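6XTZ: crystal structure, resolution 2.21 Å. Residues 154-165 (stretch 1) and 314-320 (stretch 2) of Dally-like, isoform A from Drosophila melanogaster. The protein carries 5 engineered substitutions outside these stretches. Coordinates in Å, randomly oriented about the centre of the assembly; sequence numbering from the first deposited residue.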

# COMPACT_ATOMS: atom_id res chain seq x y z
N MET A 154 12.23 40.34 15.47
CA MET A 154 11.60 41.46 14.80
C MET A 154 11.21 42.57 15.77
O MET A 154 11.04 43.72 15.35
CB MET A 154 10.37 40.99 14.02
CG MET A 154 10.11 41.76 12.74
SD MET A 154 11.42 41.52 11.53
CE MET A 154 10.85 42.58 10.20
N PHE A 155 11.08 42.25 17.05
CA PHE A 155 10.75 43.25 18.06
C PHE A 155 11.98 44.00 18.55
O PHE A 155 11.88 45.18 18.91
CB PHE A 155 10.02 42.59 19.23
CG PHE A 155 9.91 43.47 20.45
CD1 PHE A 155 8.98 44.49 20.50
CD2 PHE A 155 10.72 43.26 21.55
CE1 PHE A 155 8.87 45.29 21.62
CE2 PHE A 155 10.62 44.05 22.67
CZ PHE A 155 9.69 45.07 22.70
N THR A 156 13.15 43.35 18.55
CA THR A 156 14.36 44.01 19.01
C THR A 156 14.82 45.08 18.02
O THR A 156 15.09 46.22 18.41
CB THR A 156 15.47 42.98 19.23
OG1 THR A 156 15.45 42.01 18.18
CG2 THR A 156 15.29 42.29 20.58
N VAL A 157 14.91 44.72 16.74
CA VAL A 157 15.45 45.66 15.76
C VAL A 157 14.45 46.76 15.44
O VAL A 157 14.85 47.85 15.00
CB VAL A 157 15.89 44.92 14.49
CG1 VAL A 157 17.01 43.98 14.82
CG2 VAL A 157 14.71 44.17 13.88
N LEU A 158 13.16 46.52 15.63
CA LEU A 158 12.20 47.61 15.56
C LEU A 158 12.49 48.65 16.63
O LEU A 158 12.41 49.86 16.38
CB LEU A 158 10.77 47.08 15.70
CG LEU A 158 9.67 48.14 15.69
CD1 LEU A 158 9.30 48.52 14.27
CD2 LEU A 158 8.47 47.65 16.47
N ASN A 159 12.86 48.19 17.83
CA ASN A 159 13.17 49.08 18.94
C ASN A 159 14.68 49.14 19.17
O ASN A 159 15.20 48.83 20.25
CB ASN A 159 12.45 48.63 20.20
CG ASN A 159 10.94 48.70 20.07
OD1 ASN A 159 10.42 48.95 18.98
ND2 ASN A 159 10.23 48.49 21.17
N THR A 160 15.40 49.56 18.13
CA THR A 160 16.81 49.90 18.29
C THR A 160 17.00 51.13 19.17
O THR A 160 18.13 51.38 19.62
CB THR A 160 17.47 50.14 16.92
OG1 THR A 160 16.62 50.97 16.12
CG2 THR A 160 17.71 48.82 16.21
N GLN A 161 15.94 51.90 19.42
CA GLN A 161 16.03 53.04 20.32
C GLN A 161 16.23 52.59 21.76
O GLN A 161 16.88 53.29 22.54
CB GLN A 161 14.78 53.90 20.20
CG GLN A 161 13.91 53.58 18.99
CD GLN A 161 14.56 53.95 17.67
OE1 GLN A 161 15.43 54.82 17.62
NE2 GLN A 161 14.15 53.28 16.60
N TYR A 162 15.68 51.43 22.12
CA TYR A 162 15.81 50.87 23.46
C TYR A 162 16.91 49.82 23.48
O TYR A 162 17.45 49.42 22.45
CB TYR A 162 14.48 50.26 23.92
CG TYR A 162 13.39 51.26 24.22
CD1 TYR A 162 12.82 52.02 23.21
CD2 TYR A 162 12.91 51.43 25.51
CE1 TYR A 162 11.82 52.94 23.47
CE2 TYR A 162 11.90 52.34 25.79
CZ TYR A 162 11.36 53.09 24.76
OH TYR A 162 10.36 54.00 25.03
N THR A 163 17.24 49.37 24.69
CA THR A 163 18.21 48.31 24.91
C THR A 163 17.50 47.11 25.52
O THR A 163 16.89 47.24 26.59
CB THR A 163 19.36 48.77 25.81
OG1 THR A 163 18.82 49.32 27.02
CG2 THR A 163 20.20 49.83 25.11
N PHE A 164 17.58 45.97 24.85
CA PHE A 164 16.94 44.74 25.30
C PHE A 164 17.96 43.63 25.50
O PHE A 164 17.72 42.47 25.16
CB PHE A 164 15.84 44.30 24.33
CG PHE A 164 14.50 44.91 24.61
CD1 PHE A 164 13.73 44.44 25.66
CD2 PHE A 164 14.01 45.94 23.83
CE1 PHE A 164 12.49 45.00 25.93
CE2 PHE A 164 12.77 46.50 24.09
CZ PHE A 164 12.01 46.03 25.15
N ASP A 165 19.12 43.97 26.06
CA ASP A 165 20.13 42.97 26.37
C ASP A 165 19.76 42.09 27.55
O ASP A 165 20.49 41.14 27.85
CB ASP A 165 21.47 43.67 26.64
CG ASP A 165 21.32 44.90 27.52
OD1 ASP A 165 20.29 45.60 27.38
OD2 ASP A 165 22.23 45.16 28.34
N ILE A 314 1.83 46.99 18.15
CA ILE A 314 2.27 45.84 18.93
C ILE A 314 3.41 46.22 19.88
O ILE A 314 3.50 45.67 20.98
CB ILE A 314 2.66 44.68 18.01
CG1 ILE A 314 2.93 43.42 18.84
CG2 ILE A 314 3.88 45.02 17.17
CD1 ILE A 314 3.36 42.24 18.02
N THR A 315 4.28 47.15 19.48
CA THR A 315 5.38 47.54 20.35
C THR A 315 4.89 48.23 21.62
O THR A 315 5.60 48.23 22.63
CB THR A 315 6.36 48.46 19.61
OG1 THR A 315 7.51 48.70 20.43
CG2 THR A 315 5.70 49.79 19.27
N ASN A 316 3.68 48.81 21.59
CA ASN A 316 3.09 49.36 22.80
C ASN A 316 2.42 48.28 23.64
O ASN A 316 2.43 48.36 24.87
CB ASN A 316 2.08 50.45 22.45
CG ASN A 316 2.73 51.66 21.80
OD1 ASN A 316 3.82 52.09 22.20
ND2 ASN A 316 2.07 52.23 20.80
N ARG A 317 1.84 47.26 23.00
CA ARG A 317 1.20 46.19 23.74
C ARG A 317 2.22 45.27 24.39
O ARG A 317 1.93 44.63 25.41
CB ARG A 317 0.27 45.40 22.82
CG ARG A 317 -0.63 44.40 23.53
CD ARG A 317 -1.64 43.78 22.58
NE ARG A 317 -2.42 42.72 23.21
CZ ARG A 317 -3.36 42.01 22.59
NH1 ARG A 317 -3.63 42.24 21.31
NH2 ARG A 317 -4.02 41.07 23.25
N VAL A 318 3.43 45.19 23.82
CA VAL A 318 4.48 44.39 24.44
C VAL A 318 5.00 45.06 25.70
O VAL A 318 5.24 44.39 26.72
CB VAL A 318 5.61 44.13 23.42
CG1 VAL A 318 6.81 43.48 24.11
CG2 VAL A 318 5.12 43.25 22.29
N PHE A 319 5.17 46.38 25.67
CA PHE A 319 5.58 47.11 26.87
C PHE A 319 4.57 46.94 27.99
O PHE A 319 4.94 46.92 29.17
CB PHE A 319 5.77 48.59 26.55
CG PHE A 319 6.99 48.88 25.71
CD1 PHE A 319 8.08 48.03 25.73
CD2 PHE A 319 7.03 50.00 24.89
CE1 PHE A 319 9.20 48.29 24.96
CE2 PHE A 319 8.14 50.27 24.12
CZ PHE A 319 9.23 49.41 24.15
N GLN A 320 3.28 46.82 27.66
CA GLN A 320 2.25 46.53 28.64
C GLN A 320 2.35 45.06 29.05
O GLN A 320 2.03 44.17 28.27
CB GLN A 320 0.87 46.84 28.07
CG GLN A 320 0.70 48.27 27.60
CD GLN A 320 -0.60 48.49 26.85
OE1 GLN A 320 -1.43 47.58 26.75
NE2 GLN A 320 -0.79 49.69 26.32

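How do the two backbones meet? Stretch 1 is the last part of a helix followed by a loop, and stretch 2 is helical and lies across it. The helix axes run at 105° to each other and come no closer than 11.4 Å, so side chains must fill the gap. The nearest CA atoms, those of Phe155 and Thr315, are 7.2 Å apart. Past the helix, the bond from Tyr162 N to Asn159 O (3.2 Å) helps fold the chain into a turn, and Tyr162 and Phe164 also reach stretch 2.

Which bump fills the main hollow? The ring of Phe319 does, with the largest area covered by the other stretch. Its CA-to-CB bond points sideways, yet the end of the ring swings in among Phe155, Asn159, Tyr162 and Phe164. Phe164 CZ lies 3.6 Å from Phe319 CE1, the two rings meeting edge to edge. Phe319 CZ sits over one face of Tyr162, 4.3 Å from Tyr162 CE2, though the ring planes are inclined at 40°.

What does Phe155 press against? The CA-to-CB bond of Phe155 points toward stretch 2, and its ring offers one face to Val318, whose CG1 lies 4.0 Å from the centroid of the Phe155 ring, a CH-pi contact of a methyl against the aromatic cloud. Phe319 CE1 approaches the edge of the same ring, 4.0 Å from Phe155 CZ, so one flat side chain serves two apolar neighbours.

How is the polar Thr315 accommodated? It points into stretch 1 between Leu158 and Asn159. Leu158 CD2 packs against Thr315 CB at 3.9 Å, a methyl against the carbon that carries the hydroxyl, while the Thr315 hydroxyl faces the Asn159 side-chain amide. That amide is probably turned over in the model, so the exact polar pairing stays open.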